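Ribose ABC transporter, substrate binding protein (Conexibacter woesei, PDB 4KQ9) probably binds a carbohydrate, perhaps ribose, outside the cell membrane and delivers it to an ABC transporter for uptake. Local coordinates at residues 21-25 with 93-97; 144-149 with 194-198; 183-187 with 208-214; 244-249 with 293-298. The protein carries 1 engineered substitution. All coordinates share one frame. Residues are numbered along the deposited sequence.

Contact 1. Residues 21-25 with 93-97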
loop_
_atom_site.group_PDB
_atom_site.type_symbol
_atom_site.label_atom_id
_atom_site.label_comp_id
_atom_site.label_asym_id
_atom_site.label_seq_id
_atom_site.Cartn_x
_atom_site.Cartn_y
_atom_site.Cartn_z
ATOM N N PHE A 21 8.641 -2.889 -2.394
ATOM C CA PHE A 21 7.845 -1.693 -2.049
ATOM C C PHE A 21 8.641 -0.795 -1.075
ATOM O O PHE A 21 8.790 0.370 -1.306
ATOM C CB PHE A 21 6.545 -2.163 -1.450
ATOM C CG PHE A 21 5.662 -1.046 -0.952
ATOM C CD1 PHE A 21 4.944 -0.257 -1.860
ATOM C CD2 PHE A 21 5.556 -0.786 0.404
ATOM C CE1 PHE A 21 4.107 0.763 -1.388
ATOM C CE2 PHE A 21 4.716 0.229 0.869
ATOM C CZ PHE A 21 4.001 0.998 -0.060
ATOM N N PHE A 22 9.178 -1.376 -0.012
ATOM C CA PHE A 22 9.965 -0.618 1.006
ATOM C C PHE A 22 11.309 -0.188 0.520
ATOM O O PHE A 22 11.758 0.934 0.816
ATOM C CB PHE A 22 10.036 -1.368 2.332
ATOM C CG PHE A 22 8.688 -1.590 2.946
ATOM C CD1 PHE A 22 8.041 -0.566 3.610
ATOM C CD2 PHE A 22 8.043 -2.811 2.811
ATOM C CE1 PHE A 22 6.766 -0.737 4.106
ATOM C CE2 PHE A 22 6.759 -2.997 3.307
ATOM C CZ PHE A 22 6.132 -1.968 3.993
ATOM N N ASN A 23 11.914 -0.979 -0.368
ATOM C CA ASN A 23 13.071 -0.510 -1.058
ATOM C C ASN A 23 12.773 0.769 -1.823
ATOM O O ASN A 23 13.575 1.677 -1.787
ATOM C CB ASN A 23 13.691 -1.607 -1.967
ATOM C CG ASN A 23 14.451 -2.656 -1.166
ATOM O OD1 ASN A 23 14.987 -2.371 -0.119
ATOM N ND2 ASN A 23 14.468 -3.892 -1.651
ATOM N N ARG A 24 11.615 0.872 -2.487
ATOM C CA ARG A 24 11.316 2.029 -3.308
ATOM C C ARG A 24 11.000 3.245 -2.439
ATOM O O ARG A 24 11.285 4.377 -2.815
ATOM C CB ARG A 24 10.138 1.770 -4.286
ATOM C CG ARG A 24 10.566 1.205 -5.665
ATOM C CD ARG A 24 9.478 1.318 -6.757
ATOM N NE ARG A 24 8.115 0.922 -6.312
ATOM C CZ ARG A 24 7.680 -0.333 -6.125
ATOM N NH1 ARG A 24 8.495 -1.371 -6.345
ATOM N NH2 ARG A 24 6.423 -0.565 -5.726
ATOM N N ILE A 25 10.348 3.024 -1.340
ATOM C CA ILE A 25 10.121 4.148 -0.403
ATOM C C ILE A 25 11.500 4.713 0.073
ATOM O O ILE A 25 11.694 5.901 0.066
ATOM C CB ILE A 25 9.305 3.746 0.794
ATOM C CG1 ILE A 25 7.904 3.261 0.376
ATOM C CG2 ILE A 25 9.148 4.942 1.701
ATOM C CD1 ILE A 25 7.037 2.999 1.570
ATOM N N LEU A 93 4.766 8.228 10.909
ATOM C CA LEU A 93 4.509 6.912 10.429
ATOM C C LEU A 93 4.373 6.940 8.907
ATOM O O LEU A 93 3.792 7.881 8.326
ATOM C CB LEU A 93 3.231 6.346 11.047
ATOM C CG LEU A 93 3.332 6.352 12.554
ATOM C CD1 LEU A 93 1.948 6.143 13.115
ATOM C CD2 LEU A 93 4.374 5.315 12.981
ATOM N N LEU A 94 4.858 5.886 8.260
ATOM C CA LEU A 94 4.991 5.915 6.802
ATOM C C LEU A 94 4.526 4.588 6.211
ATOM O O LEU A 94 5.018 3.537 6.616
ATOM C CB LEU A 94 6.442 6.248 6.433
ATOM C CG LEU A 94 6.726 6.329 4.947
ATOM C CD1 LEU A 94 5.815 7.260 4.208
ATOM C CD2 LEU A 94 8.144 6.714 4.612
ATOM N N ALA A 95 3.578 4.671 5.278
ATOM C CA ALA A 95 2.886 3.562 4.536
ATOM C C ALA A 95 1.867 2.736 5.334
ATOM O O ALA A 95 0.789 2.345 4.824
ATOM C CB ALA A 95 3.877 2.664 3.820
ATOM N N ASP A 96 2.221 2.450 6.570
ATOM C CA ASP A 96 1.393 1.738 7.500
ATOM C C ASP A 96 1.400 2.429 8.859
ATOM O O ASP A 96 2.424 2.998 9.299
ATOM C CB ASP A 96 1.893 0.298 7.678
ATOM C CG ASP A 96 1.685 -0.552 6.437
ATOM O OD1 ASP A 96 0.503 -0.860 6.083
ATOM O OD2 ASP A 96 2.720 -0.897 5.814
ATOM N N GLY A 97 0.269 2.333 9.532
ATOM C CA GLY A 97 0.031 2.984 10.808
ATOM C C GLY A 97 0.114 2.030 11.997
ATOM O O GLY A 97 0.598 0.924 11.876
#

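Contact 2. Residues 144-149 with 194-198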
loop_
_atom_site.group_PDB
_atom_site.type_symbol
_atom_site.label_atom_id
_atom_site.label_comp_id
_atom_site.label_asym_id
_atom_site.label_seq_id
_atom_site.Cartn_x
_atom_site.Cartn_y
_atom_site.Cartn_z
ATOM N N PHE A 144 -5.062 -3.173 5.859
ATOM C CA PHE A 144 -4.978 -3.023 4.383
ATOM C C PHE A 144 -6.133 -3.804 3.736
ATOM O O PHE A 144 -6.771 -3.285 2.832
ATOM C CB PHE A 144 -3.627 -3.477 3.878
ATOM C CG PHE A 144 -3.535 -3.671 2.361
ATOM C CD1 PHE A 144 -3.527 -2.577 1.498
ATOM C CD2 PHE A 144 -3.433 -4.952 1.802
ATOM C CE1 PHE A 144 -3.408 -2.752 0.100
ATOM C CE2 PHE A 144 -3.307 -5.125 0.402
ATOM C CZ PHE A 144 -3.286 -4.021 -0.445
ATOM N N VAL A 145 -6.440 -4.985 4.291
ATOM C CA VAL A 145 -7.485 -5.899 3.803
ATOM C C VAL A 145 -8.862 -5.416 4.134
ATOM O O VAL A 145 -9.743 -5.247 3.242
ATOM C CB VAL A 145 -7.220 -7.336 4.353
ATOM C CG1 VAL A 145 -8.262 -8.336 3.912
ATOM C CG2 VAL A 145 -5.878 -7.822 3.871
ATOM N N GLU A 146 -9.075 -5.105 5.420
ATOM C CA GLU A 146 -10.387 -4.717 5.894
ATOM C C GLU A 146 -10.852 -3.377 5.438
ATOM O O GLU A 146 -12.005 -3.209 5.044
ATOM C CB GLU A 146 -10.432 -4.804 7.431
ATOM C CG GLU A 146 -10.111 -6.189 7.948
ATOM C CD GLU A 146 -11.121 -7.275 7.544
ATOM O OE1 GLU A 146 -12.136 -6.999 6.784
ATOM O OE2 GLU A 146 -10.903 -8.436 7.993
ATOM N N GLU A 147 -9.968 -2.387 5.419
ATOM C CA GLU A 147 -10.419 -1.071 5.019
ATOM C C GLU A 147 -10.747 -1.010 3.554
ATOM O O GLU A 147 -11.777 -0.407 3.163
ATOM C CB GLU A 147 -9.365 -0.011 5.293
ATOM C CG GLU A 147 -9.091 0.225 6.761
ATOM C CD GLU A 147 -8.118 1.396 6.986
ATOM O OE1 GLU A 147 -7.864 2.177 6.014
ATOM O OE2 GLU A 147 -7.621 1.533 8.144
ATOM N N GLN A 148 -9.888 -1.600 2.715
ATOM C CA GLN A 148 -10.236 -1.626 1.290
ATOM C C GLN A 148 -11.521 -2.442 1.017
ATOM O O GLN A 148 -12.330 -2.062 0.155
ATOM C CB GLN A 148 -9.069 -2.071 0.430
ATOM C CG GLN A 148 -8.821 -3.511 0.318
ATOM C CD GLN A 148 -7.694 -3.764 -0.672
ATOM O OE1 GLN A 148 -6.571 -4.092 -0.289
ATOM N NE2 GLN A 148 -7.984 -3.579 -1.936
ATOM N N GLY A 149 -11.706 -3.506 1.759
ATOM C CA GLY A 149 -12.838 -4.423 1.560
ATOM C C GLY A 149 -14.160 -3.797 1.945
ATOM O O GLY A 149 -15.158 -3.951 1.234
ATOM N N ILE A 194 -13.573 -10.765 -10.157
ATOM C CA ILE A 194 -13.009 -11.166 -8.870
ATOM C C ILE A 194 -12.049 -10.076 -8.384
ATOM O O ILE A 194 -11.128 -9.620 -9.106
ATOM C CB ILE A 194 -12.307 -12.571 -8.928
ATOM C CG1 ILE A 194 -13.261 -13.592 -9.531
ATOM C CG2 ILE A 194 -11.854 -13.003 -7.526
ATOM C CD1 ILE A 194 -12.685 -14.985 -9.757
ATOM N N TYR A 195 -12.362 -9.568 -7.186
ATOM C CA TYR A 195 -11.615 -8.538 -6.500
ATOM C C TYR A 195 -10.573 -9.291 -5.617
ATOM O O TYR A 195 -10.977 -10.165 -4.879
ATOM C CB TYR A 195 -12.596 -7.816 -5.588
ATOM C CG TYR A 195 -12.019 -6.747 -4.724
ATOM C CD1 TYR A 195 -11.267 -7.025 -3.594
ATOM C CD2 TYR A 195 -12.284 -5.439 -5.037
ATOM C CE1 TYR A 195 -10.762 -5.970 -2.825
ATOM C CE2 TYR A 195 -11.831 -4.417 -4.279
ATOM C CZ TYR A 195 -11.033 -4.668 -3.227
ATOM O OH TYR A 195 -10.582 -3.528 -2.581
ATOM N N TYR A 196 -9.292 -8.943 -5.680
ATOM C CA TYR A 196 -8.226 -9.481 -4.831
ATOM C C TYR A 196 -7.624 -8.323 -4.003
ATOM O O TYR A 196 -7.444 -7.209 -4.515
ATOM C CB TYR A 196 -7.124 -10.122 -5.708
ATOM C CG TYR A 196 -7.597 -11.295 -6.482
ATOM C CD1 TYR A 196 -8.294 -11.136 -7.696
ATOM C CD2 TYR A 196 -7.428 -12.600 -5.983
ATOM C CE1 TYR A 196 -8.754 -12.251 -8.382
ATOM C CE2 TYR A 196 -7.857 -13.732 -6.685
ATOM C CZ TYR A 196 -8.546 -13.565 -7.869
ATOM O OH TYR A 196 -9.030 -14.585 -8.591
ATOM N N SER A 197 -7.367 -8.535 -2.706
ATOM C CA SER A 197 -6.778 -7.502 -1.870
ATOM C C SER A 197 -5.472 -7.012 -2.472
ATOM O O SER A 197 -5.137 -5.820 -2.355
ATOM C CB SER A 197 -6.445 -8.078 -0.463
ATOM O OG SER A 197 -7.651 -8.374 0.211
ATOM N N GLY A 198 -4.721 -7.935 -3.062
ATOM C CA GLY A 198 -3.406 -7.616 -3.632
ATOM C C GLY A 198 -3.061 -8.374 -4.853
ATOM O O GLY A 198 -3.707 -9.435 -5.176
HETATM O O HOH W 1 -9.707 -6.637 0.837
#

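Contact 3. Residues 183-187 with 208-214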
loop_
_atom_site.group_PDB
_atom_site.type_symbol
_atom_site.label_atom_id
_atom_site.label_comp_id
_atom_site.label_asym_id
_atom_site.label_seq_id
_atom_site.Cartn_x
_atom_site.Cartn_y
_atom_site.Cartn_z
ATOM N N ASN A 183 -11.824 -22.739 -5.983
ATOM C CA ASN A 183 -13.030 -23.121 -5.204
ATOM C C ASN A 183 -14.194 -22.253 -5.528
ATOM O O ASN A 183 -15.307 -22.775 -5.704
ATOM C CB ASN A 183 -12.751 -23.099 -3.735
ATOM C CG ASN A 183 -11.767 -24.194 -3.325
ATOM O OD1 ASN A 183 -11.517 -25.117 -4.091
ATOM N ND2 ASN A 183 -11.215 -24.086 -2.153
ATOM N N ILE A 184 -13.970 -20.934 -5.619
ATOM C CA ILE A 184 -15.013 -20.032 -6.029
ATOM C C ILE A 184 -15.618 -20.470 -7.340
ATOM O O ILE A 184 -16.829 -20.464 -7.511
ATOM C CB ILE A 184 -14.520 -18.541 -6.126
ATOM C CG1 ILE A 184 -14.395 -17.948 -4.753
ATOM C CG2 ILE A 184 -15.486 -17.688 -6.966
ATOM C CD1 ILE A 184 -13.490 -16.684 -4.680
ATOM N N LEU A 185 -14.779 -20.776 -8.296
ATOM C CA LEU A 185 -15.279 -21.080 -9.639
ATOM C C LEU A 185 -16.024 -22.418 -9.644
ATOM O O LEU A 185 -16.844 -22.623 -10.504
ATOM C CB LEU A 185 -14.135 -21.107 -10.656
ATOM C CG LEU A 185 -13.471 -19.730 -10.923
ATOM C CD1 LEU A 185 -12.155 -19.863 -11.658
ATOM C CD2 LEU A 185 -14.463 -18.817 -11.668
ATOM N N THR A 186 -15.731 -23.326 -8.712
ATOM C CA THR A 186 -16.491 -24.582 -8.679
ATOM C C THR A 186 -17.945 -24.330 -8.218
ATOM O O THR A 186 -18.809 -25.113 -8.496
ATOM C CB THR A 186 -15.864 -25.643 -7.806
ATOM O OG1 THR A 186 -15.967 -25.296 -6.406
ATOM C CG2 THR A 186 -14.395 -25.973 -8.246
ATOM N N ARG A 187 -18.130 -23.279 -7.419
ATOM C CA ARG A 187 -19.415 -22.913 -6.831
ATOM C C ARG A 187 -20.115 -21.872 -7.696
ATOM O O ARG A 187 -21.336 -21.861 -7.761
ATOM C CB ARG A 187 -19.208 -22.255 -5.486
ATOM C CG ARG A 187 -18.425 -23.016 -4.452
ATOM C CD ARG A 187 -18.552 -22.391 -3.071
ATOM N NE ARG A 187 -17.677 -21.259 -2.865
ATOM C CZ ARG A 187 -16.469 -21.308 -2.304
ATOM N NH1 ARG A 187 -15.941 -22.435 -1.783
ATOM N NH2 ARG A 187 -15.765 -20.192 -2.217
ATOM N N ALA A 208 -5.722 -20.027 -11.989
ATOM C CA ALA A 208 -6.940 -20.797 -11.746
ATOM C C ALA A 208 -7.945 -20.640 -12.818
ATOM O O ALA A 208 -8.566 -21.615 -13.251
ATOM C CB ALA A 208 -7.566 -20.405 -10.418
ATOM N N ILE A 209 -8.124 -19.415 -13.295
ATOM C CA ILE A 209 -9.060 -19.179 -14.377
ATOM C C ILE A 209 -8.645 -19.893 -15.692
ATOM O O ILE A 209 -9.477 -20.471 -16.422
ATOM C CB ILE A 209 -9.246 -17.648 -14.574
ATOM C CG1 ILE A 209 -10.050 -17.063 -13.388
ATOM C CG2 ILE A 209 -9.975 -17.364 -15.847
ATOM C CD1 ILE A 209 -9.916 -15.551 -13.202
ATOM N N ALA A 210 -7.364 -19.857 -15.980
ATOM C CA ALA A 210 -6.812 -20.423 -17.211
ATOM C C ALA A 210 -6.884 -21.966 -17.164
ATOM O O ALA A 210 -7.309 -22.569 -18.157
ATOM C CB ALA A 210 -5.372 -19.984 -17.370
ATOM N N ALA A 211 -6.543 -22.553 -16.002
ATOM C CA ALA A 211 -6.708 -24.018 -15.751
ATOM C C ALA A 211 -8.113 -24.492 -16.019
ATOM O O ALA A 211 -8.305 -25.671 -16.330
ATOM C CB ALA A 211 -6.279 -24.402 -14.338
ATOM N N ARG A 212 -9.106 -23.599 -15.924
ATOM C CA ARG A 212 -10.488 -23.947 -16.250
ATOM C C ARG A 212 -10.818 -23.688 -17.661
ATOM O O ARG A 212 -11.976 -23.771 -18.083
ATOM C CB ARG A 212 -11.458 -23.183 -15.378
ATOM C CG ARG A 212 -11.515 -23.717 -13.977
ATOM C CD ARG A 212 -12.672 -23.093 -13.200
ATOM N NE ARG A 212 -14.016 -23.543 -13.613
ATOM C CZ ARG A 212 -14.735 -24.487 -12.986
ATOM N NH1 ARG A 212 -14.229 -25.160 -11.973
ATOM N NH2 ARG A 212 -15.947 -24.790 -13.408
ATOM N N ASN A 213 -9.803 -23.292 -18.418
ATOM C CA ASN A 213 -9.977 -22.932 -19.782
ATOM C C ASN A 213 -10.942 -21.854 -20.054
ATOM O O ASN A 213 -11.554 -21.840 -21.100
ATOM C CB ASN A 213 -10.238 -24.189 -20.606
ATOM C CG ASN A 213 -8.937 -24.782 -21.047
ATOM O OD1 ASN A 213 -8.300 -25.565 -20.321
ATOM N ND2 ASN A 213 -8.450 -24.288 -22.172
ATOM N N ILE A 214 -11.038 -20.907 -19.112
ATOM C CA ILE A 214 -11.831 -19.705 -19.317
ATOM C C ILE A 214 -10.982 -18.658 -20.074
ATOM O O ILE A 214 -9.800 -18.467 -19.785
ATOM C CB ILE A 214 -12.312 -19.124 -17.967
ATOM C CG1 ILE A 214 -13.277 -20.088 -17.278
ATOM C CG2 ILE A 214 -13.034 -17.784 -18.164
ATOM C CD1 ILE A 214 -13.440 -19.788 -15.806
#

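Contact 4. Residues 244-249 with 293-298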
loop_
_atom_site.group_PDB
_atom_site.type_symbol
_atom_site.label_atom_id
_atom_site.label_comp_id
_atom_site.label_asym_id
_atom_site.label_seq_id
_atom_site.Cartn_x
_atom_site.Cartn_y
_atom_site.Cartn_z
ATOM N N SER A 244 -1.283 1.292 -8.119
ATOM C CA SER A 244 0.016 1.637 -7.452
ATOM C C SER A 244 -0.198 2.522 -6.228
ATOM O O SER A 244 -1.016 3.451 -6.271
ATOM C CB SER A 244 0.909 2.345 -8.406
ATOM O OG SER A 244 2.010 2.848 -7.708
ATOM N N GLN A 245 0.497 2.189 -5.133
ATOM C CA GLN A 245 0.498 3.007 -3.942
ATOM C C GLN A 245 1.646 3.982 -3.953
ATOM O O GLN A 245 1.887 4.596 -2.959
ATOM C CB GLN A 245 0.660 2.099 -2.750
ATOM C CG GLN A 245 -0.547 1.219 -2.528
ATOM C CD GLN A 245 -0.413 0.480 -1.192
ATOM O OE1 GLN A 245 -0.257 -0.735 -1.165
ATOM N NE2 GLN A 245 -0.405 1.219 -0.099
ATOM N N CYS A 246 2.377 4.102 -5.071
ATOM C CA CYS A 246 3.333 5.203 -5.289
ATOM C C CYS A 246 4.416 5.285 -4.211
ATOM O O CYS A 246 4.580 6.311 -3.547
ATOM C CB CYS A 246 2.566 6.498 -5.353
ATOM S SG CYS A 246 1.453 6.568 -6.792
ATOM N N ALA A 247 5.099 4.174 -4.022
ATOM C CA ALA A 247 6.087 4.008 -2.947
ATOM C C ALA A 247 7.139 5.080 -2.994
ATOM O O ALA A 247 7.535 5.663 -1.962
ATOM C CB ALA A 247 6.734 2.665 -3.077
ATOM N N TYR A 248 7.627 5.360 -4.190
ATOM C CA TYR A 248 8.667 6.374 -4.357
ATOM C C TYR A 248 8.223 7.766 -3.885
ATOM O O TYR A 248 8.971 8.481 -3.174
ATOM C CB TYR A 248 9.104 6.442 -5.834
ATOM C CG TYR A 248 10.372 7.284 -6.020
ATOM C CD1 TYR A 248 11.621 6.726 -5.881
ATOM C CD2 TYR A 248 10.288 8.622 -6.365
ATOM C CE1 TYR A 248 12.785 7.500 -6.063
ATOM C CE2 TYR A 248 11.424 9.386 -6.550
ATOM C CZ TYR A 248 12.654 8.811 -6.380
ATOM O OH TYR A 248 13.758 9.578 -6.579
ATOM N N GLU A 249 7.019 8.172 -4.292
ATOM C CA GLU A 249 6.451 9.407 -3.844
ATOM C C GLU A 249 6.194 9.462 -2.345
ATOM O O GLU A 249 6.327 10.547 -1.738
ATOM C CB GLU A 249 5.168 9.656 -4.600
ATOM C CG GLU A 249 4.735 11.104 -4.604
ATOM C CD GLU A 249 3.711 11.484 -5.710
ATOM O OE1 GLU A 249 3.245 10.651 -6.570
ATOM O OE2 GLU A 249 3.408 12.707 -5.738
ATOM N N TRP A 293 2.980 9.325 -13.261
ATOM C CA TRP A 293 3.622 8.003 -13.031
ATOM C C TRP A 293 5.073 8.138 -12.688
ATOM O O TRP A 293 5.594 7.404 -11.819
ATOM C CB TRP A 293 3.446 7.047 -14.194
ATOM C CG TRP A 293 4.046 5.721 -13.989
ATOM C CD1 TRP A 293 5.266 5.294 -14.389
ATOM C CD2 TRP A 293 3.463 4.642 -13.266
ATOM N NE1 TRP A 293 5.484 3.986 -13.982
ATOM C CE2 TRP A 293 4.390 3.575 -13.269
ATOM C CE3 TRP A 293 2.238 4.475 -12.624
ATOM C CZ2 TRP A 293 4.107 2.330 -12.687
ATOM C CZ3 TRP A 293 1.975 3.270 -12.029
ATOM C CH2 TRP A 293 2.911 2.204 -12.066
ATOM N N GLU A 294 5.783 9.042 -13.342
ATOM C CA GLU A 294 7.185 9.165 -12.976
ATOM C C GLU A 294 7.408 9.700 -11.533
ATOM O O GLU A 294 8.346 9.286 -10.868
ATOM C CB GLU A 294 7.933 10.112 -13.947
ATOM C CG GLU A 294 9.407 10.168 -13.521
ATOM C CD GLU A 294 10.284 11.080 -14.343
ATOM O OE1 GLU A 294 9.751 12.048 -14.918
ATOM O OE2 GLU A 294 11.515 10.840 -14.366
ATOM N N ARG A 295 6.594 10.665 -11.081
ATOM C CA ARG A 295 6.663 11.064 -9.685
ATOM C C ARG A 295 6.252 9.925 -8.752
ATOM O O ARG A 295 6.785 9.796 -7.647
ATOM C CB ARG A 295 5.811 12.308 -9.430
ATOM C CG ARG A 295 6.314 13.539 -10.160
ATOM C CD ARG A 295 5.553 14.834 -9.743
ATOM N NE ARG A 295 4.158 14.763 -10.168
ATOM C CZ ARG A 295 3.689 15.277 -11.305
ATOM N NH1 ARG A 295 4.500 15.939 -12.107
ATOM N NH2 ARG A 295 2.417 15.116 -11.646
ATOM N N CYS A 296 5.283 9.119 -9.171
ATOM C CA CYS A 296 4.678 8.053 -8.315
ATOM C C CYS A 296 5.656 6.899 -8.024
ATOM O O CYS A 296 5.851 6.498 -6.874
ATOM C CB CYS A 296 3.390 7.553 -9.010
ATOM S SG CYS A 296 2.641 6.024 -8.440
ATOM N N GLU A 297 6.323 6.416 -9.059
ATOM C CA GLU A 297 7.237 5.279 -8.963
ATOM C C GLU A 297 8.705 5.544 -9.396
ATOM O O GLU A 297 9.537 4.763 -9.043
ATOM C CB GLU A 297 6.735 4.148 -9.871
ATOM C CG GLU A 297 5.369 3.567 -9.526
ATOM C CD GLU A 297 5.326 2.759 -8.217
ATOM O OE1 GLU A 297 6.307 2.746 -7.429
ATOM O OE2 GLU A 297 4.277 2.110 -7.947
ATOM N N ASN A 298 8.962 6.543 -10.211
ATOM C CA ASN A 298 10.348 6.884 -10.736
ATOM C C ASN A 298 10.963 5.743 -11.554
ATOM O O ASN A 298 10.163 4.947 -12.097
ATOM C CB ASN A 298 11.281 7.288 -9.595
ATOM C CG ASN A 298 12.560 7.957 -10.076
ATOM O OD1 ASN A 298 12.511 8.947 -10.782
ATOM N ND2 ASN A 298 13.692 7.421 -9.700
HETATM O O HOH W 2 4.776 1.587 -5.387
#

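Contact 1. Residues 21-25 with 93-97
Ala95 is the small bump here, and the first helix of the N-terminal lobe supplies the hollow. Its methyl group, at the turn where strand 91-94 ends, enters a concave patch lined by three side chains of residues 21-25: Phe21 CE2 and Ile25 CD1 each lie 3.9 Å from Ala95 CB, and Phe22 CE1 is 4.5 Å from it. Phe21 meets the methyl with its ring edge. Next to this, Ile25 CG2 packs on Leu94 CD2 at 3.6 Å, filling the space beside the helix, where Tyr12 of strand 9-15 also lies. Ala95 has a positive phi of 73°, so the chain turns sharply and Asp96 follows beside the Phe22 ring, with Asp96 OD2 4.0 Å from Phe22 CZ at its edge. The site lies at the C-terminal ends of parallel strands, where Rossmann-like lobes of periplasmic binding proteins hold their ligands. Asp96 also hydrogen-bonds a glycerol, probably from the crystallisation liquor. The chemistry is thus apolar around Ala95 and polar at Asp96, consistent with an aromatic-walled sugar cleft.

Contact 2. Residues 144-149 with 194-198
In this Rossmann-like alpha/beta lobe, helix 143-159 packs against the C-terminal end of strand 193-196, a central strand of the parallel sheet; the short segment axes approach to 11.1 Å, their N-to-C directions 140° apart, nearer antiparallel. Phe144 comes first. Its ring reaches the turn after the strand, with CZ 3.2 Å from Ser197 O, while Phe112 meets it edge-to-face and a glycerol lies beside it, consistent with this end bordering the cleft between the lobes. Val145 follows at the closest backbone approach, 5.9 Å from its CA to Ser197 CA, and its CG1 rests 3.8 Å from Ser197 OG. That hydroxyl is also hydrogen-bonded to the backbone N of Gly138. One turn on from Phe144, Gln148 points its CB at the strand and fills the space between Tyr195 and Ser197; the Tyr195 ring, reaching in from the strand, also makes a cation-pi contact with Lys119. Gly149 ends the segment, its N bonded back to Val145 O at 3.0 Å in a regular helical turn. The same carbonyl has a second partner: water 1 donates to Val145 O at 2.8 Å and accepts from Ser197 OG at 2.8 Å, bridging helix and loop.

Contact 3. Residues 183-187 with 208-214
Apolar packing carries most of this contact, and Leu185 is its centre. From the last turns of helix 174-187 it points straight at the end of helix 199-211, where its CD1 lies 3.9 Å from Ile209 CG1 and 4.3 Å from Ile214 CD1. Val191 and Ile219 close in on the same leucine from the loops, so its side chain is buried although the site is near the outer end of the lobe. Further out, the aliphatic part of Arg212 lies across Leu185, with Leu185 CB 3.5 Å from Arg212 CD. The guanidinium of Arg212 then sits with one face over the carbonyl O of Leu185 and has Thr186 CG2 3.8 Å from its NH1, covering the rim of the apolar patch. Hydrogen bonding is local to each segment. Thr186 OG1 donates to Asn183 O at 2.7 Å, turning the hydroxyl back onto its own helix. On the other side, Asn213 takes a positive phi of 57° and Ile214 N bonds back to Ile209 O at 3.1 Å. This Schellman motif ends the helix and swings Ile214 in toward Leu185. The two helices flank strand 193-196 in chain order, a helix-strand-helix unit typical of the Rossmann-like alpha/beta lobes of periplasmic binding proteins.

Contact 4. Residues 244-249 with 293-298
Trp293 opens the C-terminal helical segment by resting its CZ3 3.9 Å from Ser244 CB, beside the point where strand 241-244 gives way to a turn. Arg295 approaches closest through its carbonyl: the O is 3.5 Å from Glu249 CB and lies near the plane of the Tyr248 ring at the edge, 3.9 Å from Tyr248 CD2. Cys296 makes the covalent link, its SG 2.1 Å from Cys246 SG with a chi3 of -87°, close to the relaxed right angle of a disulfide. Its carbonyl O also accepts a hydrogen bond from Glu249 N (3.3 Å), in the first turn of helix 247-264, so the C-terminal end of one helix meets the N-terminal end of the other. Glu297 sends its carboxylate back beside that helix start. Its OE2 receives a very short hydrogen bond of 2.4 Å from Ser244 OG, which itself accepts from Cys246 N at 2.9 Å in an ST turn. Water 2 bridges Ala247 N (2.9 Å) and Glu297 OE2 (2.7 Å), and Arg24 forms a salt bridge with the same carboxylate. Asn298, the last modelled residue, lays its CB over the Tyr248 ring face, 3.5 Å from the centroid, in a CH-pi contact. Together these bonds tie the C-terminal helix to the start of helix 247-264, at a lobe-to-lobe crossover characteristic of the periplasmic binding protein fold.

How the contacts relate
Contacts 1 and 2 are alike, each setting a helix against the C-terminal end of an inner parallel strand, one per lobe, their centres 18 Å apart, with glycerol beside each. Contact 1 is apolar and contact 2 mixes ring packing with a water bridge. Contact 3, centred about 28 Å from the centre of the chain, is partly open to solvent; its helices run into and out of the strand used by contact 2. Contact 4 is buried, like contact 2, but is held by a disulfide and hydrogen bonds, one of them to a carboxylate. It touches contact 1 through the Arg24-Glu297 salt bridge and Ala247 packing, and contact 2 through Gln245 and Phe144.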